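Local coordinates for ABC transporter, ATP binding protein (Sulfolobus solfataricus, PDB 1OXT) that hydrolyses ATP to energise glucose uptake, serving as the ATP-binding subunit of the GlcSTUV ABC transporter, at residues R82-V87 with L161-E166; E166-L171 with L194-H199; V256-L261 with S320-F325. All coordinates share one frame; numbering follows the deposited sequence.

Contact 1: R82-V87 with L161-E166; sequences RKIGMV and LLLLDE
With chi1 of Ile84 at -65°, its CG2 lies anti to the backbone N and is carried over to the Leu163 side chain, where it meets CD2 at 3.6 Å; the two side chains cross at a slant. The same torsion sets Ile84 CG1 beside Leu161, whose CD2 lies 3.9 Å from it, and these two side chains run alongside each other in the same direction. On the face that carries Leu162, Leu164 and Val87, Leu164 sends CD2 against Val87, reaching CB at 3.3 Å, closer than normal van der Waals contact and so a tightly packed point. Leu162 CD1 lies beside the Gly85 carbonyl, Gly85 having no side chain on that face.

The backbones supply the frame. Strands 84-87 and 161-165 run parallel at 20°, and their ladder begins with Leu161 N to Lys83 O at 3.3 Å, its longest rung. The three central rungs, Gly85 N to Leu161 O, Leu163 N to Gly85 O and Val87 N to Leu163 O, are shorter. The last of them measures 2.9 Å from Val87 N to Leu163 O and is almost straight at 176°. Asp165 N to Val87 O, at 3.2 Å, closes the ladder.

The face carrying Ile84, Met86, Leu161 and Leu163 is covered in part by helix 44-52, whose start carries part of the inferred ATP site; Leu163 touches Met48 and Ala52. The run LLLLDE matches the Walker B pattern of ABC ATPases, and Asp165 OD1 bonds OG1 of Thr45, an inferred ATP-binding residue. Five N-H...O bonds thus satisfy these amides and carbonyls, with aliphatic branches packed beside them, in a strand pair that has 84-87 outermost in the sheet within the chain and leads to Asp165 and Glu166.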
ATOM      1  N   ARG A  82       8.842  -5.821  22.911  1.00 19.04           N
ATOM      2  CA  ARG A  82       8.786  -6.424  21.570  1.00 20.43           C
ATOM      3  C   ARG A  82       9.869  -5.998  20.561  1.00 24.71           C
ATOM      4  O   ARG A  82       9.848  -6.439  19.404  1.00 16.88           O
ATOM      5  CB  ARG A  82       7.421  -6.157  20.938  1.00 14.71           C
ATOM      6  CG  ARG A  82       6.332  -7.111  21.373  1.00 15.61           C
ATOM      7  CD  ARG A  82       5.034  -6.912  20.638  1.00 20.14           C
ATOM      8  NE  ARG A  82       3.922  -7.521  21.355  1.00 18.15           N
ATOM      9  CZ  ARG A  82       2.724  -7.698  20.836  1.00 14.50           C
ATOM     10  NH1 ARG A  82       2.484  -7.314  19.586  1.00 14.86           N
ATOM     11  NH2 ARG A  82       1.767  -8.260  21.563  1.00 16.65           N
ATOM     12  N   LYS A  83      10.783  -5.135  20.979  1.00 14.27           N
ATOM     13  CA  LYS A  83      11.844  -4.648  20.084  1.00 16.93           C
ATOM     14  C   LYS A  83      11.257  -4.043  18.799  1.00 15.82           C
ATOM     15  O   LYS A  83      11.598  -4.437  17.684  1.00 10.80           O
ATOM     16  CB  LYS A  83      12.802  -5.780  19.734  1.00 18.83           C
ATOM     17  CG  LYS A  83      13.334  -6.524  20.948  1.00 34.27           C
ATOM     18  CD  LYS A  83      14.839  -6.645  20.891  1.00 38.02           C
ATOM     19  CE  LYS A  83      15.478  -5.263  20.977  1.00 62.00           C
ATOM     20  NZ  LYS A  83      16.928  -5.306  21.309  1.00 42.78           N
ATOM     21  N   ILE A  84      10.378  -3.076  18.975  1.00 12.58           N
ATOM     22  CA  ILE A  84       9.698  -2.449  17.863  1.00 14.29           C
ATOM     23  C   ILE A  84       9.989  -0.963  17.848  1.00 10.11           C
ATOM     24  O   ILE A  84      10.142  -0.333  18.887  1.00 16.53           O
ATOM     25  CB  ILE A  84       8.182  -2.638  18.017  1.00 18.02           C
ATOM     26  CG1 ILE A  84       7.813  -4.114  17.923  1.00 17.98           C
ATOM     27  CG2 ILE A  84       7.429  -1.802  16.980  1.00 26.42           C
ATOM     28  CD1 ILE A  84       6.330  -4.392  18.167  1.00 27.74           C
ATOM     29  N   GLY A  85      10.065  -0.411  16.650  1.00  9.48           N
ATOM     30  CA  GLY A  85      10.175   0.998  16.491  1.00  5.74           C
ATOM     31  C   GLY A  85       8.938   1.421  15.771  1.00  9.19           C
ATOM     32  O   GLY A  85       8.496   0.792  14.819  1.00 12.16           O
ATOM     33  N   MET A  86       8.297   2.474  16.255  1.00 14.51           N
ATOM     34  CA  MET A  86       7.020   2.899  15.700  1.00 24.14           C
ATOM     35  C   MET A  86       7.022   4.316  15.132  1.00 12.19           C
ATOM     36  O   MET A  86       7.438   5.260  15.782  1.00  8.23           O
ATOM     37  CB  MET A  86       5.926   2.802  16.770  1.00 27.97           C
ATOM     38  CG  MET A  86       5.446   1.388  17.070  1.00 33.40           C
ATOM     39  SD  MET A  86       4.145   1.373  18.327  1.00 37.76           S
ATOM     40  CE  MET A  86       5.044   1.885  19.758  1.00 35.09           C
ATOM     41  N   VAL A  87       6.544   4.452  13.905  1.00 15.16           N
ATOM     42  CA  VAL A  87       6.342   5.771  13.317  1.00 15.97           C
ATOM     43  C   VAL A  87       4.897   5.801  12.852  1.00 22.51           C
ATOM     44  O   VAL A  87       4.568   5.233  11.823  1.00 22.62           O
ATOM     45  CB  VAL A  87       7.240   5.992  12.100  1.00 20.16           C
ATOM     46  CG1 VAL A  87       6.950   7.353  11.473  1.00 21.81           C
ATOM     47  CG2 VAL A  87       8.703   5.882  12.493  1.00 29.46           C
ATOM     48  N   LEU A 161      12.087  -4.643  14.433  1.00 12.26           N
ATOM     49  CA  LEU A 161      10.866  -4.469  13.631  1.00 15.20           C
ATOM     50  C   LEU A 161      10.481  -2.997  13.573  1.00 19.74           C
ATOM     51  O   LEU A 161      10.317  -2.352  14.610  1.00 15.71           O
ATOM     52  CB  LEU A 161       9.691  -5.272  14.210  1.00  9.73           C
ATOM     53  CG  LEU A 161       8.299  -5.065  13.573  1.00 19.04           C
ATOM     54  CD1 LEU A 161       8.244  -5.564  12.107  1.00 11.43           C
ATOM     55  CD2 LEU A 161       7.171  -5.720  14.396  1.00 11.13           C
ATOM     56  N   LEU A 162      10.350  -2.461  12.363  1.00 16.24           N
ATOM     57  CA  LEU A 162       9.929  -1.077  12.217  1.00 15.54           C
ATOM     58  C   LEU A 162       8.490  -1.062  11.705  1.00 15.07           C
ATOM     59  O   LEU A 162       8.166  -1.677  10.692  1.00 13.91           O
ATOM     60  CB  LEU A 162      10.879  -0.303  11.299  1.00 21.49           C
ATOM     61  CG  LEU A 162      10.588   1.170  11.017  1.00 20.27           C
ATOM     62  CD1 LEU A 162      10.799   2.032  12.269  1.00 19.27           C
ATOM     63  CD2 LEU A 162      11.494   1.650   9.884  1.00 22.09           C
ATOM     64  N   LEU A 163       7.631  -0.359  12.430  1.00 10.56           N
ATOM     65  CA  LEU A 163       6.201  -0.329  12.132  1.00 15.76           C
ATOM     66  C   LEU A 163       5.793   1.050  11.633  1.00 20.40           C
ATOM     67  O   LEU A 163       6.004   2.053  12.322  1.00 13.48           O
ATOM     68  CB  LEU A 163       5.410  -0.676  13.400  1.00 16.91           C
ATOM     69  CG  LEU A 163       4.818  -2.082  13.565  1.00 31.13           C
ATOM     70  CD1 LEU A 163       5.674  -3.181  12.965  1.00 21.56           C
ATOM     71  CD2 LEU A 163       4.491  -2.383  15.030  1.00 13.74           C
ATOM     72  N   LEU A 164       5.200   1.103  10.444  1.00 11.91           N
ATOM     73  CA  LEU A 164       4.801   2.386   9.867  1.00 19.49           C
ATOM     74  C   LEU A 164       3.310   2.415   9.568  1.00 14.91           C
ATOM     75  O   LEU A 164       2.827   1.636   8.783  1.00  9.80           O
ATOM     76  CB  LEU A 164       5.590   2.672   8.579  1.00 15.88           C
ATOM     77  CG  LEU A 164       7.117   2.706   8.717  1.00 24.02           C
ATOM     78  CD1 LEU A 164       7.794   3.012   7.390  1.00 39.10           C
ATOM     79  CD2 LEU A 164       7.510   3.743   9.743  1.00 35.84           C
ATOM     80  N   ASP A 165       2.580   3.323  10.198  1.00 10.41           N
ATOM     81  CA  ASP A 165       1.153   3.397   9.937  1.00 18.08           C
ATOM     82  C   ASP A 165       0.818   4.666   9.149  1.00 14.57           C
ATOM     83  O   ASP A 165       0.810   5.753   9.701  1.00 15.46           O
ATOM     84  CB  ASP A 165       0.341   3.330  11.238  1.00  9.69           C
ATOM     85  CG  ASP A 165      -1.155   3.226  10.970  1.00 31.24           C
ATOM     86  OD1 ASP A 165      -1.900   2.682  11.804  1.00 23.15           O
ATOM     87  OD2 ASP A 165      -1.671   3.658   9.920  1.00 22.67           O
ATOM     88  N   GLU A 166       0.555   4.510   7.853  1.00 19.44           N
ATOM     89  CA  GLU A 166       0.238   5.643   6.987  1.00 22.50           C
ATOM     90  C   GLU A 166       1.137   6.825   7.278  1.00 16.73           C
ATOM     91  O   GLU A 166       0.661   7.936   7.503  1.00 27.74           O
ATOM     92  CB  GLU A 166      -1.228   6.057   7.130  1.00 27.51           C
ATOM     93  CG  GLU A 166      -2.194   4.892   7.050  1.00 26.06           C
ATOM     94  CD  GLU A 166      -3.345   5.150   6.097  1.00 52.78           C
ATOM     95  OE1 GLU A 166      -3.090   5.403   4.895  1.00 34.22           O
ATOM     96  OE2 GLU A 166      -4.506   5.088   6.549  1.00 29.75           O
TER

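Contact 2: E166-L171 with L194-H199; sequences EPFSNL and LLVVSH
Glu166 meets Val197, Ser198 and His199 where strand 193-198 ends, and its side chain can be followed atom by atom. Glu166 CB lies 4.2 Å from Val197 O, and Glu166 CG comes to 3.7 Å from the same oxygen. The side chain then bends at chi2, which brings Glu166 CD to 4.0 Å from Ser198 CA and directs the carboxylate to His199. Glu166 OE1 accepts a hydrogen bond from His199 N at 3.2 Å, the donor standing 55° out of the carboxylate plane; it also lies 2.7 Å from His199 ND1. Glu166 OE2 sits at the edge of the imidazole, in its plane, and has a weak, long ion pair with Lys44. Carboxylate and ring are turned 79° apart, so the two flat groups do not stack. With CG of His199 placed between its backbone N and carbonyl carbon (chi1 63°), the ring folds back to meet the glutamate.

At its root Glu166 is held by its own N, which bonds Val197 O at 2.9 Å. A type I turn from Glu166 to Ser169 then leads off, and Pro167 CD meets Val196 CG2 at 4.2 Å.

Glu166 is an inferred ATP-binding residue, and His199 occupies the place of the switch histidine of ABC ATPases; their pairing is consistent with that family's active site. Around it, Phe168 turns a ring edge to Val196 CG2 and touches both helix 176-190 and helix 201-207, while strand 193-198 lies between strands 161-165 and 33-37 in the sheet.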
ATOM      1  N   GLU A 166       0.555   4.510   7.853  1.00 19.44           N
ATOM      2  CA  GLU A 166       0.238   5.643   6.987  1.00 22.50           C
ATOM      3  C   GLU A 166       1.137   6.825   7.278  1.00 16.73           C
ATOM      4  O   GLU A 166       0.661   7.936   7.503  1.00 27.74           O
ATOM      5  CB  GLU A 166      -1.228   6.057   7.130  1.00 27.51           C
ATOM      6  CG  GLU A 166      -2.194   4.892   7.050  1.00 26.06           C
ATOM      7  CD  GLU A 166      -3.345   5.150   6.097  1.00 52.78           C
ATOM      8  OE1 GLU A 166      -3.090   5.403   4.895  1.00 34.22           O
ATOM      9  OE2 GLU A 166      -4.506   5.088   6.549  1.00 29.75           O
ATOM     10  N   PRO A 167       2.443   6.584   7.249  1.00 19.26           N
ATOM     11  CA  PRO A 167       3.447   7.595   7.589  1.00 26.74           C
ATOM     12  C   PRO A 167       3.584   8.702   6.543  1.00 31.85           C
ATOM     13  O   PRO A 167       4.181   9.727   6.837  1.00 22.25           O
ATOM     14  CB  PRO A 167       4.739   6.774   7.588  1.00 25.15           C
ATOM     15  CG  PRO A 167       4.466   5.748   6.549  1.00 19.45           C
ATOM     16  CD  PRO A 167       3.065   5.306   6.869  1.00 13.34           C
ATOM     17  N   PHE A 168       3.049   8.506   5.343  1.00 31.05           N
ATOM     18  CA  PHE A 168       3.237   9.495   4.278  1.00 44.69           C
ATOM     19  C   PHE A 168       1.942  10.219   3.903  1.00 48.26           C
ATOM     20  O   PHE A 168       1.815  10.779   2.813  1.00 45.31           O
ATOM     21  CB  PHE A 168       3.904   8.826   3.071  1.00 37.84           C
ATOM     22  CG  PHE A 168       4.953   7.823   3.465  1.00 25.09           C
ATOM     23  CD1 PHE A 168       4.636   6.480   3.564  1.00 37.30           C
ATOM     24  CD2 PHE A 168       6.235   8.228   3.799  1.00 25.10           C
ATOM     25  CE1 PHE A 168       5.589   5.557   3.954  1.00 53.77           C
ATOM     26  CE2 PHE A 168       7.196   7.299   4.184  1.00 21.93           C
ATOM     27  CZ  PHE A 168       6.869   5.969   4.259  1.00 29.88           C
ATOM     28  N   SER A 169       1.004  10.210   4.845  1.00 64.29           N
ATOM     29  CA  SER A 169      -0.305  10.858   4.724  1.00 74.68           C
ATOM     30  C   SER A 169      -0.535  11.677   3.461  1.00 80.47           C
ATOM     31  O   SER A 169       0.331  11.785   2.590  1.00 83.82           O
ATOM     32  CB  SER A 169      -0.552  11.769   5.931  1.00 77.38           C
ATOM     33  OG  SER A 169       0.041  13.046   5.734  1.00 69.22           O
ATOM     34  N   ASN A 170      -1.732  12.256   3.387  1.00 86.29           N
ATOM     35  CA  ASN A 170      -2.125  13.113   2.286  1.00 89.29           C
ATOM     36  C   ASN A 170      -1.508  14.476   2.504  1.00 89.62           C
ATOM     37  O   ASN A 170      -1.793  15.435   1.783  1.00 87.43           O
ATOM     38  N   LEU A 171      -0.691  14.563   3.549  1.00 89.91           N
ATOM     39  CA  LEU A 171       0.115  15.742   3.790  1.00 76.91           C
ATOM     40  C   LEU A 171       1.318  15.499   2.904  1.00 69.31           C
ATOM     41  O   LEU A 171       1.289  14.595   2.069  1.00 58.96           O
ATOM     42  N   LEU A 194      10.091  -4.933   8.384  1.00 12.80           N
ATOM     43  CA  LEU A 194       9.326  -3.708   8.284  1.00 12.92           C
ATOM     44  C   LEU A 194       7.879  -3.957   7.858  1.00 16.75           C
ATOM     45  O   LEU A 194       7.603  -4.730   6.943  1.00 15.67           O
ATOM     46  CB  LEU A 194      10.017  -2.755   7.321  1.00 17.18           C
ATOM     47  CG  LEU A 194       9.267  -1.472   6.962  1.00 24.17           C
ATOM     48  CD1 LEU A 194      10.235  -0.434   6.449  1.00 15.87           C
ATOM     49  CD2 LEU A 194       8.181  -1.772   5.925  1.00 22.03           C
ATOM     50  N   LEU A 195       6.954  -3.307   8.548  1.00 15.93           N
ATOM     51  CA  LEU A 195       5.545  -3.420   8.208  1.00 17.10           C
ATOM     52  C   LEU A 195       5.005  -2.014   7.990  1.00 17.44           C
ATOM     53  O   LEU A 195       5.148  -1.148   8.842  1.00 17.78           O
ATOM     54  CB  LEU A 195       4.763  -4.126   9.320  1.00 12.33           C
ATOM     55  CG  LEU A 195       3.236  -4.093   9.185  1.00 22.20           C
ATOM     56  CD1 LEU A 195       2.788  -4.831   7.924  1.00 18.98           C
ATOM     57  CD2 LEU A 195       2.558  -4.697  10.420  1.00 17.72           C
ATOM     58  N   VAL A 196       4.406  -1.787   6.829  1.00 12.34           N
ATOM     59  CA  VAL A 196       3.821  -0.501   6.527  1.00 16.99           C
ATOM     60  C   VAL A 196       2.379  -0.739   6.095  1.00 14.19           C
ATOM     61  O   VAL A 196       2.104  -1.628   5.297  1.00 17.99           O
ATOM     62  CB  VAL A 196       4.613   0.224   5.412  1.00 15.74           C
ATOM     63  CG1 VAL A 196       4.601  -0.595   4.109  1.00 15.92           C
ATOM     64  CG2 VAL A 196       4.074   1.626   5.189  1.00 13.79           C
ATOM     65  N   VAL A 197       1.448   0.015   6.663  1.00 21.27           N
ATOM     66  CA  VAL A 197       0.053  -0.108   6.240  1.00 20.42           C
ATOM     67  C   VAL A 197      -0.332   1.218   5.616  1.00 18.23           C
ATOM     68  O   VAL A 197       0.149   2.258   6.048  1.00 13.52           O
ATOM     69  CB  VAL A 197      -0.911  -0.510   7.386  1.00 18.16           C
ATOM     70  CG1 VAL A 197      -0.489  -1.851   7.994  1.00 18.24           C
ATOM     71  CG2 VAL A 197      -0.983   0.559   8.461  1.00 16.56           C
ATOM     72  N   SER A 198      -1.170   1.177   4.584  1.00 21.78           N
ATOM     73  CA  SER A 198      -1.555   2.391   3.876  1.00 16.29           C
ATOM     74  C   SER A 198      -2.726   2.155   2.946  1.00 10.42           C
ATOM     75  O   SER A 198      -3.002   1.033   2.561  1.00 18.73           O
ATOM     76  CB  SER A 198      -0.392   2.898   3.030  1.00 18.73           C
ATOM     77  OG  SER A 198      -0.820   3.957   2.186  1.00 18.75           O
ATOM     78  N   HIS A 199      -3.401   3.234   2.568  1.00 13.00           N
ATOM     79  CA  HIS A 199      -4.496   3.140   1.607  1.00 17.55           C
ATOM     80  C   HIS A 199      -3.992   3.589   0.234  1.00 17.47           C
ATOM     81  O   HIS A 199      -4.727   3.539  -0.750  1.00 22.30           O
ATOM     82  CB  HIS A 199      -5.674   4.024   2.039  1.00 16.18           C
ATOM     83  CG  HIS A 199      -5.348   5.485   2.076  1.00 19.44           C
ATOM     84  ND1 HIS A 199      -5.063   6.154   3.247  1.00 44.18           N
ATOM     85  CD2 HIS A 199      -5.261   6.406   1.088  1.00 41.62           C
ATOM     86  CE1 HIS A 199      -4.822   7.425   2.979  1.00 55.59           C
ATOM     87  NE2 HIS A 199      -4.932   7.603   1.675  1.00 45.45           N
TER

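Contact 3: V256-L261 with S320-F325; sequences VVIGSL and SEEEIF
Ile258 CG2 touches Ser320 OG and Glu322 CG, each at 3.8 Å, where a two-residue beta hairpin with a type II' turn (Ile258 to Leu261) meets the loop leading into strand 324-328. This is the C-terminal beta domain, whose later part belongs to an OB-clan family. The Ile258 and Glu322 side chains lie roughly perpendicular, so a methyl branch faces the aliphatic part of the glutamate. At the last position of the turn, the end of Leu261 meets that of Ile324 head-on, Leu261 CD2 to Ile324 CD1 at 3.7 Å. At the corner of the hairpin, Gly259 CA lies 3.9 Å from Ser320 CB, on a backbone with phi of 58° that fits the first inner position of such a turn.

A second layer fixes these groups. Ser320 OG accepts from Glu322 N at 3.2 Å, an ST turn that holds the serine hydroxyl against the Glu322 amide, with both residues touching Ile258 CG2. Glu322 OE1 takes a bond from Glu248 N, and Leu247 touches Ile258, Glu322 and Ile324, linking the hairpin's sheet to that of strand 324-328. Ser260 OG bonds Lys298 O and Leu318 N. The hairpin itself is closed by Ile258 N to Leu261 O at 2.8 Å and Leu261 N to Ile258 O at 2.9 Å.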
ATOM      1  N   VAL A 256     -15.443 -12.116 -24.656  1.00 22.28           N
ATOM      2  CA  VAL A 256     -16.447 -11.289 -23.995  1.00 19.26           C
ATOM      3  C   VAL A 256     -16.892 -10.157 -24.912  1.00 15.32           C
ATOM      4  O   VAL A 256     -16.089  -9.325 -25.318  1.00 23.07           O
ATOM      5  CB  VAL A 256     -15.904 -10.693 -22.675  1.00 17.78           C
ATOM      6  CG1 VAL A 256     -16.913  -9.738 -22.048  1.00 14.77           C
ATOM      7  CG2 VAL A 256     -15.543 -11.797 -21.704  1.00 15.03           C
ATOM      8  N   VAL A 257     -18.178 -10.120 -25.221  1.00 10.28           N
ATOM      9  CA  VAL A 257     -18.700  -9.116 -26.140  1.00 21.66           C
ATOM     10  C   VAL A 257     -19.331  -7.925 -25.432  1.00 13.66           C
ATOM     11  O   VAL A 257     -20.192  -8.080 -24.577  1.00 14.54           O
ATOM     12  CB  VAL A 257     -19.732  -9.731 -27.108  1.00 21.80           C
ATOM     13  CG1 VAL A 257     -20.287  -8.671 -28.052  1.00 17.93           C
ATOM     14  CG2 VAL A 257     -19.108 -10.881 -27.886  1.00 19.17           C
ATOM     15  N   ILE A 258     -18.887  -6.732 -25.803  1.00 13.74           N
ATOM     16  CA  ILE A 258     -19.412  -5.499 -25.245  1.00 12.15           C
ATOM     17  C   ILE A 258     -19.643  -4.554 -26.408  1.00 13.43           C
ATOM     18  O   ILE A 258     -18.724  -3.876 -26.863  1.00  7.05           O
ATOM     19  CB  ILE A 258     -18.401  -4.893 -24.251  1.00 21.24           C
ATOM     20  CG1 ILE A 258     -17.979  -5.944 -23.220  1.00 12.06           C
ATOM     21  CG2 ILE A 258     -18.986  -3.658 -23.587  1.00 11.92           C
ATOM     22  CD1 ILE A 258     -17.014  -5.438 -22.160  1.00 14.23           C
ATOM     23  N   GLY A 259     -20.868  -4.518 -26.912  1.00 13.12           N
ATOM     24  CA  GLY A 259     -21.146  -3.715 -28.081  1.00 20.93           C
ATOM     25  C   GLY A 259     -20.232  -4.169 -29.206  1.00 25.38           C
ATOM     26  O   GLY A 259     -20.092  -5.367 -29.456  1.00 17.17           O
ATOM     27  N   SER A 260     -19.591  -3.214 -29.868  1.00 18.08           N
ATOM     28  CA  SER A 260     -18.701  -3.510 -30.984  1.00 20.02           C
ATOM     29  C   SER A 260     -17.346  -4.081 -30.546  1.00 22.19           C
ATOM     30  O   SER A 260     -16.516  -4.424 -31.388  1.00 18.15           O
ATOM     31  CB  SER A 260     -18.456  -2.235 -31.783  1.00 12.16           C
ATOM     32  OG  SER A 260     -17.786  -1.284 -30.963  1.00 17.34           O
ATOM     33  N   LEU A 261     -17.118  -4.178 -29.239  1.00 15.88           N
ATOM     34  CA  LEU A 261     -15.833  -4.663 -28.725  1.00 21.56           C
ATOM     35  C   LEU A 261     -15.875  -6.136 -28.318  1.00 17.78           C
ATOM     36  O   LEU A 261     -16.841  -6.593 -27.710  1.00 19.13           O
ATOM     37  CB  LEU A 261     -15.369  -3.814 -27.536  1.00 11.97           C
ATOM     38  CG  LEU A 261     -14.371  -2.672 -27.733  1.00 31.53           C
ATOM     39  CD1 LEU A 261     -14.654  -1.858 -28.977  1.00 17.21           C
ATOM     40  CD2 LEU A 261     -14.346  -1.786 -26.492  1.00 19.76           C
ATOM     41  N   SER A 320     -23.118   0.761 -27.356  1.00 15.50           N
ATOM     42  CA  SER A 320     -22.861   0.413 -25.968  1.00 18.40           C
ATOM     43  C   SER A 320     -22.605   1.694 -25.193  1.00 19.51           C
ATOM     44  O   SER A 320     -22.190   2.699 -25.765  1.00 20.22           O
ATOM     45  CB  SER A 320     -21.661  -0.528 -25.851  1.00 26.75           C
ATOM     46  OG  SER A 320     -21.341  -0.770 -24.489  1.00 19.14           O
ATOM     47  N   GLU A 321     -22.854   1.662 -23.890  1.00 24.12           N
ATOM     48  CA  GLU A 321     -22.636   2.834 -23.055  1.00 24.81           C
ATOM     49  C   GLU A 321     -21.438   2.645 -22.131  1.00 21.20           C
ATOM     50  O   GLU A 321     -21.083   3.550 -21.377  1.00 21.98           O
ATOM     51  CB  GLU A 321     -23.892   3.152 -22.248  1.00 23.94           C
ATOM     52  N   GLU A 322     -20.823   1.467 -22.191  1.00 18.15           N
ATOM     53  CA  GLU A 322     -19.657   1.165 -21.360  1.00 22.19           C
ATOM     54  C   GLU A 322     -18.464   1.986 -21.818  1.00 27.76           C
ATOM     55  O   GLU A 322     -18.172   2.045 -23.009  1.00 25.64           O
ATOM     56  CB  GLU A 322     -19.313  -0.322 -21.437  1.00 12.34           C
ATOM     57  CG  GLU A 322     -20.440  -1.244 -20.991  1.00 24.39           C
ATOM     58  CD  GLU A 322     -20.693  -1.169 -19.498  1.00 28.60           C
ATOM     59  OE1 GLU A 322     -19.835  -1.641 -18.722  1.00 26.03           O
ATOM     60  OE2 GLU A 322     -21.747  -0.637 -19.100  1.00 33.80           O
ATOM     61  N   GLU A 323     -17.757   2.606 -20.879  1.00 22.40           N
ATOM     62  CA  GLU A 323     -16.648   3.469 -21.267  1.00 21.53           C
ATOM     63  C   GLU A 323     -15.253   2.957 -20.925  1.00 27.89           C
ATOM     64  O   GLU A 323     -15.049   2.239 -19.949  1.00 21.43           O
ATOM     65  CB  GLU A 323     -16.855   4.902 -20.758  1.00 20.54           C
ATOM     66  CG  GLU A 323     -17.163   5.035 -19.281  1.00 20.22           C
ATOM     67  CD  GLU A 323     -17.527   6.459 -18.896  1.00 20.75           C
ATOM     68  OE1 GLU A 323     -18.473   7.015 -19.494  1.00 24.50           O
ATOM     69  OE2 GLU A 323     -16.869   7.025 -17.998  1.00 33.76           O
ATOM     70  N   ILE A 324     -14.300   3.316 -21.777  1.00 14.86           N
ATOM     71  CA  ILE A 324     -12.906   2.994 -21.560  1.00 20.83           C
ATOM     72  C   ILE A 324     -12.131   4.291 -21.686  1.00 23.00           C
ATOM     73  O   ILE A 324     -12.283   5.004 -22.675  1.00 22.46           O
ATOM     74  CB  ILE A 324     -12.404   2.012 -22.627  1.00 12.04           C
ATOM     75  CG1 ILE A 324     -13.081   0.653 -22.465  1.00 26.33           C
ATOM     76  CG2 ILE A 324     -10.888   1.880 -22.550  1.00 12.85           C
ATOM     77  CD1 ILE A 324     -12.630  -0.372 -23.475  1.00 17.85           C
ATOM     78  N   PHE A 325     -11.328   4.629 -20.686  1.00 15.27           N
ATOM     79  CA  PHE A 325     -10.488   5.812 -20.830  1.00 11.22           C
ATOM     80  C   PHE A 325      -9.033   5.388 -20.919  1.00 10.81           C
ATOM     81  O   PHE A 325      -8.655   4.288 -20.497  1.00 12.39           O
ATOM     82  CB  PHE A 325     -10.703   6.828 -19.709  1.00 11.49           C
ATOM     83  CG  PHE A 325     -10.255   6.349 -18.360  1.00 19.41           C
ATOM     84  CD1 PHE A 325      -8.937   6.492 -17.966  1.00 12.22           C
ATOM     85  CD2 PHE A 325     -11.160   5.769 -17.478  1.00 22.19           C
ATOM     86  CE1 PHE A 325      -8.517   6.052 -16.713  1.00 22.09           C
ATOM     87  CE2 PHE A 325     -10.750   5.332 -16.227  1.00 28.29           C
ATOM     88  CZ  PHE A 325      -9.425   5.473 -15.845  1.00 18.34           C
TER

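Contacts 1 and 2 belong to one sheet of the ATPase domain: strands 161-165 and 193-198 are neighbours in it, Leu164 N reaches Leu195 O at 2.8 Å, and Glu166 is common to both. Contact 1 is the buried one, a regular backbone ladder with aliphatic packing; contact 2, partly buried, lies at the strand ends, where polar side-chain chemistry takes over beside the nucleotide site. Contact 3 is separate, its centre about 46 Å from that of contact 1 and about 36 Å from that of contact 2. Also partly buried, it joins two beta sheets of the C-terminal domain, away from the annotated sites, through van der Waals contacts between side chains and a turn.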